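Long-range contacts in CD180 antigen (Mus musculus, PDB 3T6Q), which may cooperate with MD-1 and TLR4 in the innate immune response of B-cells to bacterial lipopolysaccharide, leading to NF-kappa-B activation: residues 560-565 with 588-593; 567-572 with 596-601. All coordinates share one frame; numbering follows the deposited sequence.

Interaction 1 (560-565 with 588-593)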
loop_
_atom_site.group_PDB
_atom_site.type_symbol
_atom_site.label_atom_id
_atom_site.label_comp_id
_atom_site.label_asym_id
_atom_site.label_seq_id
_atom_site.Cartn_x
_atom_site.Cartn_y
_atom_site.Cartn_z
ATOM N N ASP A 560 -14.358 57.126 -9.487
ATOM C CA ASP A 560 -14.453 58.370 -8.741
ATOM C C ASP A 560 -15.615 58.316 -7.737
ATOM O O ASP A 560 -16.778 58.113 -8.122
ATOM C CB ASP A 560 -14.602 59.532 -9.755
ATOM C CG ASP A 560 -14.631 60.909 -9.101
ATOM O OD1 ASP A 560 -15.618 61.217 -8.393
ATOM O OD2 ASP A 560 -13.681 61.687 -9.335
ATOM N N CYS A 561 -15.281 58.472 -6.452
ATOM C CA CYS A 561 -16.290 58.536 -5.383
ATOM C C CYS A 561 -16.352 59.927 -4.709
ATOM O O CYS A 561 -16.354 60.042 -3.478
ATOM C CB CYS A 561 -16.075 57.431 -4.339
ATOM S SG CYS A 561 -16.186 55.767 -5.066
ATOM N N THR A 562 -16.456 60.959 -5.545
ATOM C CA THR A 562 -16.629 62.334 -5.125
ATOM C C THR A 562 -17.987 62.804 -5.618
ATOM O O THR A 562 -18.650 62.078 -6.351
ATOM C CB THR A 562 -15.528 63.227 -5.743
ATOM O OG1 THR A 562 -15.792 63.393 -7.138
ATOM C CG2 THR A 562 -14.149 62.619 -5.544
ATOM N N CYS A 563 -18.379 64.033 -5.256
ATOM C CA CYS A 563 -19.601 64.680 -5.759
ATOM C C CYS A 563 -19.605 64.897 -7.261
ATOM O O CYS A 563 -20.678 65.027 -7.862
ATOM C CB CYS A 563 -19.887 66.019 -5.017
ATOM S SG CYS A 563 -20.268 65.781 -3.261
ATOM N N SER A 564 -18.413 64.926 -7.876
ATOM C CA SER A 564 -18.312 65.049 -9.323
ATOM C C SER A 564 -18.931 63.791 -9.987
ATOM O O SER A 564 -19.282 63.814 -11.169
ATOM C CB SER A 564 -16.850 65.213 -9.787
ATOM O OG SER A 564 -16.207 66.334 -9.178
ATOM N N ASN A 565 -19.027 62.707 -9.223
ATOM C CA ASN A 565 -19.620 61.467 -9.749
ATOM C C ASN A 565 -20.977 61.049 -9.116
ATOM O O ASN A 565 -21.367 59.871 -9.262
ATOM C CB ASN A 565 -18.588 60.332 -9.637
ATOM C CG ASN A 565 -18.721 59.266 -10.758
ATOM O OD1 ASN A 565 -19.351 59.500 -11.804
ATOM N ND2 ASN A 565 -18.089 58.093 -10.546
ATOM N N GLU A 588 -11.200 54.802 -6.312
ATOM C CA GLU A 588 -9.796 55.147 -6.412
ATOM C C GLU A 588 -9.564 56.549 -5.805
ATOM O O GLU A 588 -8.482 56.845 -5.307
ATOM C CB GLU A 588 -9.329 55.080 -7.858
ATOM C CG GLU A 588 -7.947 55.613 -8.156
ATOM C CD GLU A 588 -6.834 54.861 -7.429
ATOM O OE1 GLU A 588 -5.703 55.393 -7.347
ATOM O OE2 GLU A 588 -7.086 53.755 -6.931
ATOM N N ASN A 589 -10.567 57.410 -5.870
ATOM C CA ASN A 589 -10.499 58.719 -5.222
ATOM C C ASN A 589 -11.827 59.001 -4.542
ATOM O O ASN A 589 -12.864 58.535 -5.028
ATOM C CB ASN A 589 -10.181 59.841 -6.248
ATOM C CG ASN A 589 -8.739 59.813 -6.696
ATOM O OD1 ASN A 589 -7.856 60.279 -5.987
ATOM N ND2 ASN A 589 -8.488 59.244 -7.864
ATOM N N PRO A 590 -11.815 59.778 -3.433
ATOM C CA PRO A 590 -10.660 60.410 -2.749
ATOM C C PRO A 590 -9.763 59.396 -2.032
ATOM O O PRO A 590 -10.195 58.274 -1.783
ATOM C CB PRO A 590 -11.336 61.334 -1.714
ATOM C CG PRO A 590 -12.702 60.772 -1.486
ATOM C CD PRO A 590 -13.093 60.191 -2.829
ATOM N N PRO A 591 -8.519 59.789 -1.672
ATOM C CA PRO A 591 -7.634 58.881 -0.944
ATOM C C PRO A 591 -8.298 58.244 0.272
ATOM O O PRO A 591 -8.070 57.070 0.516
ATOM C CB PRO A 591 -6.448 59.780 -0.548
ATOM C CG PRO A 591 -6.390 60.768 -1.663
ATOM C CD PRO A 591 -7.841 61.064 -1.975
ATOM N N LEU A 592 -9.167 58.974 0.971
ATOM C CA LEU A 592 -9.864 58.430 2.147
ATOM C C LEU A 592 -10.689 57.188 1.800
ATOM O O LEU A 592 -10.800 56.262 2.608
ATOM C CB LEU A 592 -10.786 59.483 2.795
ATOM C CG LEU A 592 -11.459 59.097 4.121
ATOM C CD1 LEU A 592 -10.406 58.891 5.210
ATOM C CD2 LEU A 592 -12.541 60.102 4.552
ATOM N N LEU A 593 -11.285 57.184 0.610
ATOM C CA LEU A 593 -12.148 56.067 0.178
ATOM C C LEU A 593 -11.474 55.064 -0.770
ATOM O O LEU A 593 -12.143 54.169 -1.293
ATOM C CB LEU A 593 -13.451 56.619 -0.440
ATOM C CG LEU A 593 -14.371 57.496 0.409
ATOM C CD1 LEU A 593 -15.571 57.985 -0.398
ATOM C CD2 LEU A 593 -14.842 56.794 1.672
#
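C561 and N589 carry this contact through their backbones. C561 N donates a hydrogen bond to N589 O at 2.8 Å. The donor lies 21° out of the plane of that carbonyl. The bond belongs to a short parallel bridge that pairs D560 with N589, whose side chains lie on the same face of the two-stranded sheet. E588 bonds to the backbone of L559 and continues the pairing.

The CB of C561 is directed toward 588-593. It packs on L593 CD1 at 4.0 Å. With SG anti to the carbonyl carbon (chi1 -60°), the sulfur forms a disulfide with C587, the residue just before E588. The disulfide thus lies next to the backbone bond.

P590 follows a cis peptide bond. Its ring carbon CD sits 3.3 Å from C561 O and 3.8 Å from T562 CG2. The T562 and P590 side chains slide past each other in opposite directions.

The turn after D560 is fixed from within. D560 OD1 accepts from T562 N, which comes from above the carboxylate plane, and from T562 OG1 on its syn lone pair. T562 OG1 in turn accepts from S564 N. An Asx turn and an ST turn therefore follow in succession. This is a short parallel strand pair flanked by a disulfide, in the LRRCT module, the C-terminal cap of a leucine-rich-repeat solenoid.

Interaction 2 (567-572 with 596-601)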
loop_
_atom_site.group_PDB
_atom_site.type_symbol
_atom_site.label_atom_id
_atom_site.label_comp_id
_atom_site.label_asym_id
_atom_site.label_seq_id
_atom_site.Cartn_x
_atom_site.Cartn_y
_atom_site.Cartn_z
ATOM N N TYR A 567 -24.231 61.273 -9.635
ATOM C CA TYR A 567 -25.280 60.654 -10.475
ATOM C C TYR A 567 -25.001 59.176 -10.762
ATOM O O TYR A 567 -25.900 58.323 -10.639
ATOM C CB TYR A 567 -25.528 61.451 -11.754
ATOM C CG TYR A 567 -26.167 62.784 -11.435
ATOM C CD1 TYR A 567 -27.451 62.839 -10.879
ATOM C CD2 TYR A 567 -25.476 63.967 -11.614
ATOM C CE1 TYR A 567 -28.035 64.047 -10.546
ATOM C CE2 TYR A 567 -26.052 65.186 -11.292
ATOM C CZ TYR A 567 -27.328 65.219 -10.756
ATOM O OH TYR A 567 -27.906 66.428 -10.432
ATOM N N PHE A 568 -23.753 58.859 -11.083
ATOM C CA PHE A 568 -23.384 57.463 -11.205
ATOM C C PHE A 568 -23.476 56.707 -9.873
ATOM O O PHE A 568 -23.969 55.580 -9.842
ATOM C CB PHE A 568 -21.981 57.285 -11.840
ATOM C CG PHE A 568 -21.520 55.852 -11.854
ATOM C CD1 PHE A 568 -20.494 55.423 -11.038
ATOM C CD2 PHE A 568 -22.166 54.922 -12.672
ATOM C CE1 PHE A 568 -20.091 54.090 -11.036
ATOM C CE2 PHE A 568 -21.779 53.594 -12.673
ATOM C CZ PHE A 568 -20.744 53.175 -11.859
ATOM N N LEU A 569 -22.952 57.294 -8.790
ATOM C CA LEU A 569 -22.978 56.666 -7.468
ATOM C C LEU A 569 -24.396 56.289 -6.998
ATOM O O LEU A 569 -24.612 55.191 -6.487
ATOM C CB LEU A 569 -22.273 57.546 -6.421
ATOM C CG LEU A 569 -20.775 57.766 -6.665
ATOM C CD1 LEU A 569 -20.217 58.878 -5.771
ATOM C CD2 LEU A 569 -20.000 56.463 -6.490
ATOM N N GLU A 570 -25.339 57.198 -7.192
ATOM C CA GLU A 570 -26.766 56.954 -6.902
ATOM C C GLU A 570 -27.336 55.815 -7.793
ATOM O O GLU A 570 -27.998 54.887 -7.301
ATOM C CB GLU A 570 -27.559 58.251 -7.099
ATOM C CG GLU A 570 -27.393 59.214 -5.906
ATOM C CD GLU A 570 -27.992 60.613 -6.116
ATOM O OE1 GLU A 570 -28.779 60.820 -7.060
ATOM O OE2 GLU A 570 -27.665 61.524 -5.324
ATOM N N TRP A 571 -27.029 55.886 -9.087
ATOM C CA TRP A 571 -27.413 54.863 -10.060
ATOM C C TRP A 571 -26.899 53.521 -9.633
ATOM O O TRP A 571 -27.638 52.517 -9.716
ATOM C CB TRP A 571 -26.915 55.234 -11.465
ATOM C CG TRP A 571 -27.228 54.215 -12.537
ATOM C CD1 TRP A 571 -28.280 54.239 -13.435
ATOM C CD2 TRP A 571 -26.474 52.991 -12.860
ATOM N NE1 TRP A 571 -28.243 53.148 -14.257
ATOM C CE2 TRP A 571 -27.198 52.348 -13.955
ATOM C CE3 TRP A 571 -25.351 52.370 -12.344
ATOM C CZ2 TRP A 571 -26.769 51.149 -14.526
ATOM C CZ3 TRP A 571 -24.930 51.145 -12.919
ATOM C CH2 TRP A 571 -25.635 50.556 -13.981
ATOM N N TYR A 572 -25.637 53.477 -9.189
ATOM C CA TYR A 572 -24.964 52.244 -8.779
ATOM C C TYR A 572 -25.748 51.517 -7.692
ATOM O O TYR A 572 -25.922 50.287 -7.765
ATOM C CB TYR A 572 -23.542 52.540 -8.303
ATOM C CG TYR A 572 -22.645 51.326 -8.083
ATOM C CD1 TYR A 572 -22.605 50.663 -6.840
ATOM C CD2 TYR A 572 -21.825 50.850 -9.104
ATOM C CE1 TYR A 572 -21.776 49.564 -6.637
ATOM C CE2 TYR A 572 -20.966 49.777 -8.900
ATOM C CZ TYR A 572 -20.958 49.125 -7.674
ATOM O OH TYR A 572 -20.115 48.049 -7.484
ATOM N N VAL A 596 -12.273 51.213 -1.060
ATOM C CA VAL A 596 -13.638 50.987 -0.543
ATOM C C VAL A 596 -14.570 50.622 -1.714
ATOM O O VAL A 596 -14.539 51.268 -2.760
ATOM C CB VAL A 596 -14.186 52.241 0.210
ATOM C CG1 VAL A 596 -15.610 52.049 0.687
ATOM C CG2 VAL A 596 -13.283 52.621 1.393
ATOM N N ARG A 597 -15.398 49.598 -1.521
ATOM C CA ARG A 597 -16.432 49.186 -2.482
ATOM C C ARG A 597 -17.423 50.302 -2.663
ATOM O O ARG A 597 -17.819 50.933 -1.670
ATOM C CB ARG A 597 -17.199 47.962 -1.939
ATOM C CG ARG A 597 -16.358 46.715 -1.856
ATOM C CD ARG A 597 -17.061 45.605 -1.110
ATOM N NE ARG A 597 -16.169 44.457 -1.046
ATOM C CZ ARG A 597 -16.472 43.286 -0.494
ATOM N NH1 ARG A 597 -17.667 43.092 0.050
ATOM N NH2 ARG A 597 -15.573 42.305 -0.507
ATOM N N LEU A 598 -17.856 50.530 -3.907
ATOM C CA LEU A 598 -18.845 51.569 -4.152
ATOM C C LEU A 598 -20.159 51.257 -3.469
ATOM O O LEU A 598 -20.910 52.177 -3.151
ATOM C CB LEU A 598 -19.128 51.810 -5.649
ATOM C CG LEU A 598 -18.108 52.127 -6.754
ATOM C CD1 LEU A 598 -18.686 53.186 -7.683
ATOM C CD2 LEU A 598 -16.732 52.538 -6.295
ATOM N N SER A 599 -20.449 49.965 -3.281
ATOM C CA SER A 599 -21.644 49.547 -2.536
ATOM C C SER A 599 -21.639 50.093 -1.086
ATOM O O SER A 599 -22.698 50.318 -0.506
ATOM C CB SER A 599 -21.821 48.018 -2.561
ATOM O OG SER A 599 -20.663 47.357 -2.059
ATOM N N ASP A 600 -20.451 50.356 -0.536
ATOM C CA ASP A 600 -20.333 50.926 0.813
ATOM C C ASP A 600 -20.243 52.462 0.884
ATOM O O ASP A 600 -19.968 53.003 1.955
ATOM C CB ASP A 600 -19.163 50.270 1.559
ATOM C CG ASP A 600 -19.304 48.769 1.633
ATOM O OD1 ASP A 600 -20.467 48.303 1.643
ATOM O OD2 ASP A 600 -18.276 48.052 1.653
ATOM N N VAL A 601 -20.498 53.156 -0.230
ATOM C CA VAL A 601 -20.371 54.615 -0.276
ATOM C C VAL A 601 -21.723 55.329 -0.280
ATOM O O VAL A 601 -22.584 55.022 -1.117
ATOM C CB VAL A 601 -19.587 55.098 -1.527
ATOM C CG1 VAL A 601 -19.707 56.619 -1.689
ATOM C CG2 VAL A 601 -18.130 54.685 -1.442
HETATM O O HOH W 1 -18.893 47.904 -5.039
#
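L598 reaches from its loop into the side chains of F568, L569 and Y572 on one helix. Its side chain crosses each of the three at about a right angle.

The aromatic contact is a CH-pi interaction. L598 CB lies over one face of the Y572 ring, 3.8 Å from the centroid and 20° off the ring normal. It is displaced toward the rim, and Y572 CE1 is its closest ring atom at 3.6 Å. Y572 CG is anti to the backbone N (chi1 -169°), and the CB bond points toward 596-601. S599 N also approaches Y572 CE1, at an oblique angle to the ring.

The remaining apolar packing centres on one methyl. L598 CD1 touches L569 CD2 at 3.7 Å and F568 CE1 at the same distance. It meets the F568 ring obliquely. One leucine thus bridges two successive helix residues and the tyrosine one turn further on.

The polar part runs through water. Y572 OH donates to water 1 at 2.7 Å, and the same water accepts from S599 N at 3.1 Å. The tyrosine hydroxyl is thereby linked through the water to the backbone of S599. No direct hydrogen bond joins the two segments.

The contact is mostly buried, within the LRRCT module. On the helix, F568 and W571 rest on L543 of helix 543-547, which precedes helix 566-574 in the chain. Y572 and W571 also pack on L579 of strand 579-580. L598 and V601 pack on C587 of strand 587-589, so the L598 side chain packs against both that strand and helix 566-574.

In the fold
The chain leaves the last leucine-rich repeats and enters 560-565, then passes directly into the helix that holds 567-572. It continues through strand 579-580 and returns along strand 587-589. There interaction 1 closes a loop of 22 intervening residues. A few residues later, 596-601 closes interaction 2 over 23. The segments alternate, so the two loops cross. Their centres lie 10 Å apart and the contacts touch: C561 SG meets L598 CD2 at 3.5 Å, and T562 O meets L569 CD1 at 3.6 Å. Interaction 1 joins the ends of strands 559-560 and 587-589 and the turns that follow them, while interaction 2 ties helix to loop. Further on, C563 is disulfide-bonded to C605, near the C terminus.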